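Local coordinates for lipoprotein (Colwellia psychrerythraea, PDB 3O0Y), which is of unknown function but is a predicted lipoprotein of the DUF885 family, which belongs to a clan of metallopeptidase-like proteins, at residues S212-A215 with E216-P219; Q252-Y255 with P256-S260; L457-L460 with R461-A464; E501-R504 with A505-V509; W519-E522 with Q523-Y527. All coordinates share one frame; numbering follows the deposited sequence.

All five contacts are local, made within or between adjacent turns of a largely helical chain. Contacts 1 and 2 touch: the loop at 212-219 lies against helix 236-268, and Gly213 O takes a probable hydrogen bond from Tyr255 OH; both contact centres lie about 28 Å from the chain's centre. Contacts 4 and 5 meet, Val509 against Trp519 and Tyr527, Val506 against Tyr527, which joins successive helices 491-515 and 521-532. Contact 3 stands apart, a short helical turn between other helices. Contact 4 is the buried one, with arginines round a sulfate, while the others are partly buried. Contacts 1 and 5 involve helix starts, contact 2 a kinked mid-helix stretch, and contact 3 adds a water bridge.

Contact 1: residues S212-A215 with E216-P219; sequences SGSA and EQHP
Ser214 meets Glu216 and Gln217 across a single 3-10-like turn, in the loop that carries the chain from helix 197-210 into helix 219-228. Two successive bonds to the third residue on, of the 3-10 kind, close it: Gln217 N reaches Ser214 O at 3.0 Å, and His218 N reaches Ala215 O at 3.1 Å. The side chains spread round this turn. A chi1 of 57° folds the Ser214 hydroxyl back over its own backbone, which lays OG beside Gln217 CB at 3.6 Å. Glu216 bends back at chi2, so that OE1 comes alongside Ser214 CB at 3.3 Å. On the buried side, the methyl of Ala215 packs on Val250, Ser251 and Tyr255 of helix 236-268. His218 sits at the N-cap of the next helix; its CB lies 3.3 Å from Ala215 O, and its ring meets those of Phe210 and Phe220. Imidazole ND1 caps Phe220 N, while Pro219 CD lies over one face of the His218 imidazole, 3.3 Å above its plane and offset toward the rim.

Contact 2: residues Q252-Y255 with P256-S260; sequences QVVY and PAYQS
Val254 and Tyr258 make the tight side of this contact. Their side chains run alongside each other and point the same way, with Val254 CG1 against Tyr258 CD1 at 3.9 Å. The valine places CG1 anti to its backbone N (chi1 178°), on the flank of the phenol ring. Val254 O lies at the edge of that ring, near its plane and 3.4 Å from CD1, while it also accepts the bond from Tyr258 N at 3.0 Å. The pair is enclosed from outside: Phe174 of helix 174-190 touches both side chains, the Tyr258 ring stacks on Phe210, and its hydroxyl is bonded to Leu145 O. Ala257, buried on this side as well, packs on Ala178.

The stretch belongs to the long helix 236-268, which has a wider pi-type turn at 252-254 and a kink at Pro256. The proline nitrogen has no hydrogen to offer the preceding turn, and its ring stands against that turn instead, CG 3.6 Å from Gln252 O and CD 3.4 Å from Val253 O. Val253 O is taken by Ala257 N, at 3.1 Å.

The other side is looser, with Gln252, Pro256 and Gln259 exposed. Gln259 CG passes 3.2 Å from Tyr255 O, but its amide meets the Tyr255 ring only distantly, OE1 to CD2 at 4.2 Å, with the two planes 68° apart. Tyr255 turns its hydroxyl elsewhere, to Gly213 O in the neighbouring loop.

Contact 3: residues L457-L460 with R461-A464; sequences LPFL and RRIA
Ile463 CD1 touches two apolar partners from the turn before, 3.7 Å from Phe459 CE2 and 4.1 Å from Leu460 CD2. Ile463 reaches them because a chi1 of 55° tucks CG1 in over the main chain. Away from this group, the two arginines, both bent at chi3, meet their neighbours differently. Leu457 puts its methyls over one face of the Arg461 guanidinium, with CD2 4.0 Å from NH1. Arg462 brings its NH1 to the edge of the Phe459 ring, near the ring plane but as far as 4.3 Å from CD1. A water that lies in the plane of the Arg462 guanidinium links this residue to the chain just ahead of the turn: it accepts from Arg462 NH1 at 3.0 Å and donates to Leu457 O at 2.9 Å.

The backbone beneath is one short, weakly bonded helical turn, residues 459-462. Arg462 N to Phe459 O, at 2.8 Å, is its sound bond; Arg461 N to Pro458 O and Ile463 N to Leu460 O are weak.

Farther out, Asn105 OD1 of helix 100-117 is bonded to Arg461 NH1, and Leu452 O receives Arg462 NH2, which helps to hold both guanidinium groups. Helix 27-44 covers the apolar side, with Ala38 on Leu460, Lys39 on Phe459 and Phe43 on Ile463.

Contact 4: residues E501-R504 with A505-V509; sequences ELFR and AVRLV. With SO4 (sulfate ion), chain D.
Sulfate O1 is gripped by two arginines one helical turn apart: Arg504 NH2 at 2.7 Å and Arg507 NH1 at 3.0 Å, the second the straighter bond (165° at the hydrogen). Arg507 takes the ion with both terminal nitrogens, since its NH2 also reaches sulfate O4 at 2.9 Å, and the sulfur lies in the plane of the guanidinium. Arg504 and Arg507 run side by side with their planes 56° apart. Their close approach, NE of Arg504 to NH1 of Arg507 at 3.7 Å, is probably eased by the anion between their ends. To arrive there Arg504 bends sharply at chi2 (110°), away from a staggered value, whereas Arg507 stays extended from CG to NE.

Phe503 meets Arg507 through its ring edge. Its CD2 lies over one face of the guanidinium, offset toward the rim, and its CE2 is 3.8 Å from Arg507 NH2. Other groups hold the arginines in place: Arg507 NE is bonded to Tyr546 OH and its NH2 forms a salt bridge with Glu542, while Arg504 NH1 turns back to Ala500 O. On another side of the helix, Leu502 CD1 meets Val506 CG2 loosely at 4.3 Å.

Tyr556 OH and Arg545 NH2 also bond to the sulfate. Although the ion probably came from the crystallisation liquor, the arrangement resembles an anion-binding site, with Arg504 and Arg507 at positions i and i+3 of helix 491-515 joined by Arg545 and Tyr556.

Contact 5: residues W519-E522 with Q523-Y527; sequences WTRE and QAISY
Thr520 places OG1 between its backbone N and carbonyl carbon (chi1 66°), and Gln523 sets CG anti to its own carbonyl carbon (chi1 -69°), which turns the two side chains to each other's backbone. The result is a capping box at the start of helix 521-532, with Thr520 as N-cap. Gln523 N gives its hydrogen to Thr520 OG1 at 3.1 Å, and in return Thr520 N gives its own to Gln523 OE1, also at 3.1 Å, from above the carbonyl plane of the amide.

Trp519, just ahead of the cap, folds back along the helix. The edge of its six-membered ring points at the face of Tyr527, a T-shaped pair with centroids 5.4 Å apart and planes at 74°. Trp519 CZ3 also rests on Tyr527 CB at 3.7 Å, and Ala524 CA lies in the indole plane at its edge. Val509 of helix 491-515 packs on both aromatic rings.

On another flank Arg521 NH2 forms a salt bridge with Glu522 OE2 at 3.0 Å, while Arg521 NE forms one with Glu544 of helix 536-548. Ile525 CD1 sits over the centre of the Arg521 guanidinium, 3.6 Å above its plane.

Contact 1: residues S212-A215 with E216-P219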
loop_
_atom_site.group_PDB
_atom_site.type_symbol
_atom_site.label_atom_id
_atom_site.label_comp_id
_atom_site.label_asym_id
_atom_site.label_seq_id
_atom_site.Cartn_x
_atom_site.Cartn_y
_atom_site.Cartn_z
ATOM N N SER A 212 19.404 6.412 16.980
ATOM C CA SER A 212 20.622 7.188 16.828
ATOM C C SER A 212 20.602 8.460 17.690
ATOM O O SER A 212 21.667 8.973 18.042
ATOM C CB SER A 212 20.894 7.532 15.379
ATOM O OG SER A 212 19.891 8.335 14.761
ATOM N N GLY A 213 19.411 9.011 17.923
ATOM C CA GLY A 213 19.229 10.160 18.816
ATOM C C GLY A 213 18.935 9.733 20.222
ATOM O O GLY A 213 18.801 8.541 20.525
ATOM N N SER A 214 18.860 10.690 21.140
ATOM C CA SER A 214 18.608 10.308 22.533
ATOM C C SER A 214 17.167 9.826 22.644
ATOM O O SER A 214 16.282 10.331 21.966
ATOM C CB SER A 214 18.799 11.496 23.493
ATOM O OG SER A 214 17.928 12.556 23.093
ATOM N N ALA A 215 16.944 8.948 23.600
ATOM C CA ALA A 215 15.596 8.405 23.847
ATOM C C ALA A 215 14.620 9.524 24.194
ATOM O O ALA A 215 13.465 9.495 23.764
ATOM C CB ALA A 215 15.643 7.391 24.966
ATOM N N GLU A 216 15.093 10.531 24.953
ATOM C CA GLU A 216 14.237 11.632 25.425
ATOM C C GLU A 216 13.747 12.464 24.286
ATOM O O GLU A 216 12.769 13.218 24.429
ATOM C CB GLU A 216 14.983 12.596 26.386
ATOM C CG GLU A 216 15.576 11.965 27.641
ATOM C CD GLU A 216 16.648 10.845 27.412
ATOM O OE1 GLU A 216 17.383 10.870 26.400
ATOM O OE2 GLU A 216 16.745 9.923 28.274
ATOM N N GLN A 217 14.420 12.381 23.133
ATOM C CA GLN A 217 13.996 13.154 21.971
ATOM C C GLN A 217 13.445 12.288 20.815
ATOM O O GLN A 217 13.128 12.801 19.714
ATOM C CB GLN A 217 15.106 14.079 21.494
ATOM C CG GLN A 217 15.294 15.373 22.412
ATOM C CD GLN A 217 14.030 16.255 22.431
ATOM O OE1 GLN A 217 13.345 16.431 21.388
ATOM N NE2 GLN A 217 13.672 16.759 23.628
ATOM N N HIS A 218 13.151 11.042 21.140
ATOM C CA HIS A 218 12.669 10.115 20.136
ATOM C C HIS A 218 11.257 10.529 19.674
ATOM O O HIS A 218 10.424 11.049 20.469
ATOM C CB HIS A 218 12.645 8.705 20.692
ATOM C CG HIS A 218 12.515 7.658 19.634
ATOM N ND1 HIS A 218 11.284 7.206 19.177
ATOM C CD2 HIS A 218 13.465 6.989 18.931
ATOM C CE1 HIS A 218 11.499 6.322 18.208
ATOM N NE2 HIS A 218 12.810 6.172 18.036
ATOM N N PRO A 219 10.900 10.198 18.404
ATOM C CA PRO A 219 9.525 10.528 18.016
ATOM C C PRO A 219 8.442 9.906 18.866
ATOM O O PRO A 219 7.363 10.490 18.999
ATOM C CB PRO A 219 9.452 10.038 16.575
ATOM C CG PRO A 219 10.829 10.218 16.072
ATOM C CD PRO A 219 11.733 9.908 17.205
#

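Contact 2: residues Q252-Y255 with P256-S260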
loop_
_atom_site.group_PDB
_atom_site.type_symbol
_atom_site.label_atom_id
_atom_site.label_comp_id
_atom_site.label_asym_id
_atom_site.label_seq_id
_atom_site.Cartn_x
_atom_site.Cartn_y
_atom_site.Cartn_z
ATOM N N GLN A 252 14.401 2.199 28.156
ATOM C CA GLN A 252 14.688 0.923 28.776
ATOM C C GLN A 252 14.257 -0.316 27.992
ATOM O O GLN A 252 14.823 -1.425 28.205
ATOM C CB GLN A 252 14.053 0.879 30.147
ATOM C CG GLN A 252 14.609 1.975 31.077
ATOM C CD GLN A 252 13.778 2.159 32.341
ATOM O OE1 GLN A 252 13.020 1.275 32.742
ATOM N NE2 GLN A 252 13.953 3.319 33.000
ATOM N N VAL A 253 13.227 -0.141 27.155
ATOM C CA VAL A 253 12.648 -1.289 26.460
ATOM C C VAL A 253 12.849 -1.132 24.927
ATOM O O VAL A 253 13.461 -2.006 24.305
ATOM C CB VAL A 253 11.220 -1.517 26.823
ATOM C CG1 VAL A 253 10.740 -2.809 26.172
ATOM C CG2 VAL A 253 11.071 -1.666 28.398
ATOM N N VAL A 254 12.415 -0.012 24.349
ATOM C CA VAL A 254 12.456 0.145 22.895
ATOM C C VAL A 254 13.855 0.143 22.365
ATOM O O VAL A 254 14.149 -0.610 21.421
ATOM C CB VAL A 254 11.707 1.397 22.421
ATOM C CG1 VAL A 254 11.804 1.566 20.899
ATOM C CG2 VAL A 254 10.193 1.260 22.881
ATOM N N TYR A 255 14.736 0.949 22.988
ATOM C CA TYR A 255 16.106 1.104 22.491
ATOM C C TYR A 255 16.877 -0.219 22.474
ATOM O O TYR A 255 17.399 -0.595 21.410
ATOM C CB TYR A 255 16.845 2.210 23.241
ATOM C CG TYR A 255 16.748 3.492 22.553
ATOM C CD1 TYR A 255 15.546 3.939 22.045
ATOM C CD2 TYR A 255 17.852 4.352 22.456
ATOM C CE1 TYR A 255 15.459 5.117 21.375
ATOM C CE2 TYR A 255 17.758 5.539 21.779
ATOM C CZ TYR A 255 16.566 5.924 21.247
ATOM O OH TYR A 255 16.407 7.117 20.581
ATOM N N PRO A 256 16.927 -0.943 23.585
ATOM C CA PRO A 256 17.584 -2.241 23.535
ATOM C C PRO A 256 16.939 -3.269 22.559
ATOM O O PRO A 256 17.666 -4.127 21.988
ATOM C CB PRO A 256 17.482 -2.738 24.969
ATOM C CG PRO A 256 17.452 -1.470 25.777
ATOM C CD PRO A 256 16.520 -0.617 24.967
ATOM N N ALA A 257 15.609 -3.179 22.377
ATOM C CA ALA A 257 14.914 -4.082 21.454
ATOM C C ALA A 257 15.438 -3.835 20.027
ATOM O O ALA A 257 15.897 -4.782 19.365
ATOM C CB ALA A 257 13.361 -3.898 21.571
ATOM N N TYR A 258 15.457 -2.572 19.574
ATOM C CA TYR A 258 15.938 -2.237 18.225
ATOM C C TYR A 258 17.399 -2.568 18.055
ATOM O O TYR A 258 17.808 -3.149 17.064
ATOM C CB TYR A 258 15.666 -0.790 17.830
ATOM C CG TYR A 258 14.238 -0.643 17.309
ATOM C CD1 TYR A 258 13.152 -0.847 18.141
ATOM C CD2 TYR A 258 13.984 -0.351 15.967
ATOM C CE1 TYR A 258 11.870 -0.766 17.662
ATOM C CE2 TYR A 258 12.721 -0.327 15.465
ATOM C CZ TYR A 258 11.649 -0.540 16.302
ATOM O OH TYR A 258 10.345 -0.451 15.819
ATOM N N GLN A 259 18.165 -2.310 19.088
ATOM C CA GLN A 259 19.592 -2.628 19.063
ATOM C C GLN A 259 19.830 -4.113 18.882
ATOM O O GLN A 259 20.753 -4.503 18.167
ATOM C CB GLN A 259 20.260 -2.060 20.331
ATOM C CG GLN A 259 20.319 -0.490 20.202
ATOM C CD GLN A 259 20.584 0.255 21.539
ATOM O OE1 GLN A 259 20.709 1.467 21.531
ATOM N NE2 GLN A 259 20.559 -0.446 22.653
ATOM N N SER A 260 19.023 -4.908 19.560
ATOM C CA SER A 260 19.000 -6.353 19.455
ATOM C C SER A 260 18.833 -6.821 18.001
ATOM O O SER A 260 19.463 -7.772 17.507
ATOM C CB SER A 260 17.720 -6.836 20.166
ATOM O OG SER A 260 18.024 -8.028 20.774
#

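Contact 3: residues L457-L460 with R461-A464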
loop_
_atom_site.group_PDB
_atom_site.type_symbol
_atom_site.label_atom_id
_atom_site.label_comp_id
_atom_site.label_asym_id
_atom_site.label_seq_id
_atom_site.Cartn_x
_atom_site.Cartn_y
_atom_site.Cartn_z
ATOM N N LEU A 457 -21.522 -6.041 3.438
ATOM C CA LEU A 457 -20.548 -7.077 3.092
ATOM C C LEU A 457 -19.879 -7.512 4.389
ATOM O O LEU A 457 -19.730 -6.726 5.332
ATOM C CB LEU A 457 -19.501 -6.511 2.143
ATOM C CG LEU A 457 -20.041 -6.094 0.768
ATOM C CD1 LEU A 457 -18.895 -5.547 -0.086
ATOM C CD2 LEU A 457 -20.784 -7.228 0.037
ATOM N N PRO A 458 -19.459 -8.755 4.433
ATOM C CA PRO A 458 -18.588 -9.239 5.495
ATOM C C PRO A 458 -17.432 -8.304 5.701
ATOM O O PRO A 458 -16.919 -7.727 4.725
ATOM C CB PRO A 458 -18.079 -10.608 4.982
ATOM C CG PRO A 458 -18.693 -10.853 3.739
ATOM C CD PRO A 458 -19.577 -9.697 3.330
ATOM N N PHE A 459 -16.998 -8.123 6.946
ATOM C CA PHE A 459 -16.070 -7.043 7.246
ATOM C C PHE A 459 -14.787 -7.107 6.461
ATOM O O PHE A 459 -14.351 -6.096 5.905
ATOM C CB PHE A 459 -15.692 -6.935 8.709
ATOM C CG PHE A 459 -14.849 -5.758 8.999
ATOM C CD1 PHE A 459 -15.388 -4.525 9.190
ATOM C CD2 PHE A 459 -13.491 -5.922 9.106
ATOM C CE1 PHE A 459 -14.534 -3.428 9.469
ATOM C CE2 PHE A 459 -12.655 -4.865 9.337
ATOM C CZ PHE A 459 -13.183 -3.610 9.499
ATOM N N LEU A 460 -14.200 -8.279 6.283
ATOM C CA LEU A 460 -12.943 -8.283 5.558
ATOM C C LEU A 460 -13.096 -7.866 4.082
ATOM O O LEU A 460 -12.147 -7.338 3.475
ATOM C CB LEU A 460 -12.316 -9.678 5.620
ATOM C CG LEU A 460 -11.649 -10.052 6.956
ATOM C CD1 LEU A 460 -10.988 -11.489 6.864
ATOM C CD2 LEU A 460 -10.625 -9.026 7.435
ATOM N N ARG A 461 -14.306 -8.007 3.553
ATOM C CA ARG A 461 -14.604 -7.489 2.234
ATOM C C ARG A 461 -14.653 -5.985 2.143
ATOM O O ARG A 461 -14.394 -5.432 1.061
ATOM C CB ARG A 461 -15.900 -8.030 1.644
ATOM C CG ARG A 461 -15.675 -9.476 1.097
ATOM C CD ARG A 461 -16.746 -9.786 0.052
ATOM N NE ARG A 461 -16.710 -8.920 -1.138
ATOM C CZ ARG A 461 -17.579 -8.946 -2.126
ATOM N NH1 ARG A 461 -18.638 -9.774 -2.144
ATOM N NH2 ARG A 461 -17.438 -8.108 -3.141
ATOM N N ARG A 462 -14.920 -5.318 3.251
ATOM C CA ARG A 462 -14.935 -3.882 3.267
ATOM C C ARG A 462 -13.541 -3.219 3.237
ATOM O O ARG A 462 -13.409 -2.059 2.865
ATOM C CB ARG A 462 -15.754 -3.316 4.438
ATOM C CG ARG A 462 -17.167 -3.770 4.394
ATOM C CD ARG A 462 -17.900 -3.530 5.636
ATOM N NE ARG A 462 -18.008 -2.107 5.906
ATOM C CZ ARG A 462 -18.455 -1.595 7.061
ATOM N NH1 ARG A 462 -18.887 -2.399 8.030
ATOM N NH2 ARG A 462 -18.574 -0.290 7.221
ATOM N N ILE A 463 -12.519 -3.961 3.610
ATOM C CA ILE A 463 -11.121 -3.501 3.632
ATOM C C ILE A 463 -10.181 -4.384 2.806
ATOM O O ILE A 463 -8.950 -4.361 3.002
ATOM C CB ILE A 463 -10.586 -3.473 5.061
ATOM C CG1 ILE A 463 -10.752 -4.826 5.750
ATOM C CG2 ILE A 463 -11.403 -2.434 5.899
ATOM C CD1 ILE A 463 -9.749 -5.040 6.985
ATOM N N ALA A 464 -10.742 -5.189 1.908
ATOM C CA ALA A 464 -9.995 -6.242 1.206
ATOM C C ALA A 464 -8.836 -5.585 0.463
ATOM O O ALA A 464 -9.084 -4.680 -0.329
ATOM C CB ALA A 464 -10.966 -6.932 0.162
HETATM O O HOH W 1 -19.452 -5.357 7.841
#

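Contact 4: residues E501-R504 with A505-V509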
loop_
_atom_site.group_PDB
_atom_site.type_symbol
_atom_site.label_atom_id
_atom_site.label_comp_id
_atom_site.label_asym_id
_atom_site.label_seq_id
_atom_site.Cartn_x
_atom_site.Cartn_y
_atom_site.Cartn_z
ATOM N N GLU A 501 2.073 6.949 -15.930
ATOM C CA GLU A 501 1.589 5.695 -16.553
ATOM C C GLU A 501 2.767 4.851 -17.057
ATOM O O GLU A 501 2.855 3.626 -16.833
ATOM C CB GLU A 501 0.606 6.000 -17.649
ATOM C CG GLU A 501 -0.100 4.713 -18.118
ATOM C CD GLU A 501 -0.923 4.881 -19.370
ATOM O OE1 GLU A 501 -1.243 6.038 -19.769
ATOM O OE2 GLU A 501 -1.368 3.817 -19.906
ATOM N N LEU A 502 3.682 5.568 -17.722
ATOM C CA LEU A 502 4.946 5.020 -18.210
ATOM C C LEU A 502 5.710 4.405 -17.068
ATOM O O LEU A 502 6.210 3.282 -17.203
ATOM C CB LEU A 502 5.767 6.120 -18.879
ATOM C CG LEU A 502 7.139 5.613 -19.392
ATOM C CD1 LEU A 502 7.066 4.468 -20.415
ATOM C CD2 LEU A 502 7.863 6.844 -20.012
ATOM N N PHE A 503 5.724 5.068 -15.907
ATOM C CA PHE A 503 6.470 4.560 -14.761
ATOM C C PHE A 503 5.910 3.197 -14.357
ATOM O O PHE A 503 6.665 2.288 -14.009
ATOM C CB PHE A 503 6.371 5.600 -13.631
ATOM C CG PHE A 503 7.337 5.375 -12.530
ATOM C CD1 PHE A 503 8.591 5.909 -12.611
ATOM C CD2 PHE A 503 7.004 4.602 -11.453
ATOM C CE1 PHE A 503 9.558 5.697 -11.568
ATOM C CE2 PHE A 503 7.947 4.376 -10.408
ATOM C CZ PHE A 503 9.207 4.940 -10.474
ATOM N N ARG A 504 4.596 3.066 -14.383
ATOM C CA ARG A 504 3.968 1.846 -13.985
ATOM C C ARG A 504 4.108 0.722 -15.043
ATOM O O ARG A 504 4.127 -0.448 -14.696
ATOM C CB ARG A 504 2.534 2.064 -13.565
ATOM C CG ARG A 504 2.416 2.490 -12.134
ATOM C CD ARG A 504 2.013 3.831 -11.992
ATOM N NE ARG A 504 2.157 4.372 -10.620
ATOM C CZ ARG A 504 2.847 5.433 -10.340
ATOM N NH1 ARG A 504 3.578 6.039 -11.303
ATOM N NH2 ARG A 504 2.886 5.854 -9.076
ATOM N N ALA A 505 4.268 1.067 -16.309
ATOM C CA ALA A 505 4.618 0.098 -17.337
ATOM C C ALA A 505 6.055 -0.381 -17.116
ATOM O O ALA A 505 6.342 -1.605 -17.184
ATOM C CB ALA A 505 4.404 0.745 -18.706
ATOM N N VAL A 506 6.955 0.551 -16.837
ATOM C CA VAL A 506 8.332 0.170 -16.484
ATOM C C VAL A 506 8.371 -0.819 -15.337
ATOM O O VAL A 506 9.215 -1.747 -15.331
ATOM C CB VAL A 506 9.227 1.414 -16.237
ATOM C CG1 VAL A 506 10.597 1.053 -15.646
ATOM C CG2 VAL A 506 9.424 2.177 -17.583
ATOM N N ARG A 507 7.491 -0.636 -14.330
ATOM C CA ARG A 507 7.385 -1.554 -13.221
ATOM C C ARG A 507 7.162 -2.988 -13.661
ATOM O O ARG A 507 7.774 -3.895 -13.105
ATOM C CB ARG A 507 6.291 -1.126 -12.248
ATOM C CG ARG A 507 6.696 -0.020 -11.364
ATOM C CD ARG A 507 5.615 0.340 -10.337
ATOM N NE ARG A 507 6.120 1.236 -9.309
ATOM C CZ ARG A 507 5.349 2.006 -8.530
ATOM N NH1 ARG A 507 4.019 1.938 -8.597
ATOM N NH2 ARG A 507 5.918 2.837 -7.649
ATOM N N LEU A 508 6.354 -3.217 -14.675
ATOM C CA LEU A 508 6.153 -4.604 -15.197
ATOM C C LEU A 508 7.477 -5.191 -15.703
ATOM O O LEU A 508 7.838 -6.388 -15.490
ATOM C CB LEU A 508 5.147 -4.602 -16.348
ATOM C CG LEU A 508 3.704 -4.211 -15.987
ATOM C CD1 LEU A 508 2.907 -4.494 -17.280
ATOM C CD2 LEU A 508 3.153 -5.031 -14.780
ATOM N N VAL A 509 8.251 -4.337 -16.374
ATOM C CA VAL A 509 9.500 -4.767 -16.962
ATOM C C VAL A 509 10.566 -5.065 -15.890
ATOM O O VAL A 509 11.278 -6.118 -15.906
ATOM C CB VAL A 509 10.042 -3.732 -17.937
ATOM C CG1 VAL A 509 11.370 -4.234 -18.516
ATOM C CG2 VAL A 509 9.082 -3.461 -19.102
HETATM S S SO4 D . 2.815 4.046 -5.672
HETATM O O1 SO4 D . 2.497 4.065 -7.126
HETATM O O2 SO4 D . 2.599 5.355 -5.152
HETATM O O3 SO4 D . 1.908 3.160 -4.903
HETATM O O4 SO4 D . 4.115 3.472 -5.446
#

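Contact 5: residues W519-E522 with Q523-Y527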
loop_
_atom_site.group_PDB
_atom_site.type_symbol
_atom_site.label_atom_id
_atom_site.label_comp_id
_atom_site.label_asym_id
_atom_site.label_seq_id
_atom_site.Cartn_x
_atom_site.Cartn_y
_atom_site.Cartn_z
ATOM N N TRP A 519 17.873 -9.845 -13.802
ATOM C CA TRP A 519 18.491 -8.541 -13.855
ATOM C C TRP A 519 19.104 -8.186 -12.502
ATOM O O TRP A 519 18.547 -8.458 -11.470
ATOM C CB TRP A 519 17.469 -7.443 -14.197
ATOM C CG TRP A 519 16.900 -7.456 -15.534
ATOM C CD1 TRP A 519 16.774 -8.504 -16.423
ATOM C CD2 TRP A 519 16.280 -6.338 -16.163
ATOM N NE1 TRP A 519 16.114 -8.096 -17.540
ATOM C CE2 TRP A 519 15.778 -6.766 -17.389
ATOM C CE3 TRP A 519 16.128 -5.009 -15.800
ATOM C CZ2 TRP A 519 15.166 -5.900 -18.264
ATOM C CZ3 TRP A 519 15.480 -4.154 -16.662
ATOM C CH2 TRP A 519 15.012 -4.591 -17.855
ATOM N N THR A 520 20.256 -7.513 -12.509
ATOM C CA THR A 520 20.837 -6.999 -11.292
ATOM C C THR A 520 20.087 -5.710 -10.892
ATOM O O THR A 520 19.447 -5.053 -11.720
ATOM C CB THR A 520 22.334 -6.682 -11.527
ATOM O OG1 THR A 520 22.416 -5.612 -12.471
ATOM C CG2 THR A 520 23.063 -7.930 -12.055
ATOM N N ARG A 521 20.275 -5.320 -9.641
ATOM C CA ARG A 521 19.841 -4.032 -9.133
ATOM C C ARG A 521 20.307 -2.888 -10.046
ATOM O O ARG A 521 19.528 -2.015 -10.445
ATOM C CB ARG A 521 20.314 -3.872 -7.692
ATOM C CG ARG A 521 20.206 -2.523 -7.112
ATOM C CD ARG A 521 20.980 -2.429 -5.820
ATOM N NE ARG A 521 20.974 -1.092 -5.238
ATOM C CZ ARG A 521 21.770 -0.075 -5.585
ATOM N NH1 ARG A 521 21.593 1.088 -5.007
ATOM N NH2 ARG A 521 22.723 -0.205 -6.485
ATOM N N GLU A 522 21.538 -2.958 -10.454
ATOM C CA GLU A 522 22.114 -1.841 -11.211
ATOM C C GLU A 522 21.544 -1.748 -12.603
ATOM O O GLU A 522 21.299 -0.660 -13.068
ATOM C CB GLU A 522 23.627 -1.983 -11.267
ATOM C CG GLU A 522 24.329 -1.827 -9.870
ATOM C CD GLU A 522 24.066 -2.979 -8.896
ATOM O OE1 GLU A 522 23.917 -4.181 -9.307
ATOM O OE2 GLU A 522 23.962 -2.639 -7.673
ATOM N N GLN A 523 21.252 -2.882 -13.227
ATOM C CA GLN A 523 20.628 -2.915 -14.565
ATOM C C GLN A 523 19.213 -2.381 -14.486
ATOM O O GLN A 523 18.759 -1.633 -15.407
ATOM C CB GLN A 523 20.641 -4.347 -15.159
ATOM C CG GLN A 523 22.019 -4.837 -15.517
ATOM C CD GLN A 523 22.143 -6.370 -15.590
ATOM O OE1 GLN A 523 21.181 -7.100 -15.404
ATOM N NE2 GLN A 523 23.319 -6.845 -15.923
ATOM N N ALA A 524 18.498 -2.753 -13.410
ATOM C CA ALA A 524 17.120 -2.296 -13.237
ATOM C C ALA A 524 17.106 -0.768 -13.014
ATOM O O ALA A 524 16.284 -0.040 -13.606
ATOM C CB ALA A 524 16.447 -3.061 -12.039
ATOM N N ILE A 525 18.030 -0.265 -12.188
ATOM C CA ILE A 525 18.124 1.197 -11.966
ATOM C C ILE A 525 18.373 1.943 -13.303
ATOM O O ILE A 525 17.677 2.917 -13.634
ATOM C CB ILE A 525 19.269 1.538 -10.969
ATOM C CG1 ILE A 525 18.925 1.052 -9.561
ATOM C CG2 ILE A 525 19.538 3.085 -10.930
ATOM C CD1 ILE A 525 20.033 0.995 -8.614
ATOM N N SER A 526 19.354 1.466 -14.055
ATOM C CA SER A 526 19.736 2.100 -15.327
ATOM C C SER A 526 18.550 2.126 -16.264
ATOM O O SER A 526 18.206 3.172 -16.813
ATOM C CB SER A 526 20.868 1.332 -16.014
ATOM O OG SER A 526 22.048 1.437 -15.239
ATOM N N TYR A 527 17.844 0.990 -16.386
ATOM C CA TYR A 527 16.693 0.905 -17.324
ATOM C C TYR A 527 15.634 1.924 -16.902
ATOM O O TYR A 527 15.082 2.670 -17.735
ATOM C CB TYR A 527 16.125 -0.546 -17.345
ATOM C CG TYR A 527 14.950 -0.739 -18.271
ATOM C CD1 TYR A 527 15.095 -0.789 -19.660
ATOM C CD2 TYR A 527 13.642 -0.662 -17.782
ATOM C CE1 TYR A 527 13.977 -0.973 -20.504
ATOM C CE2 TYR A 527 12.575 -0.689 -18.621
ATOM C CZ TYR A 527 12.716 -0.868 -19.949
ATOM O OH TYR A 527 11.590 -0.960 -20.713
#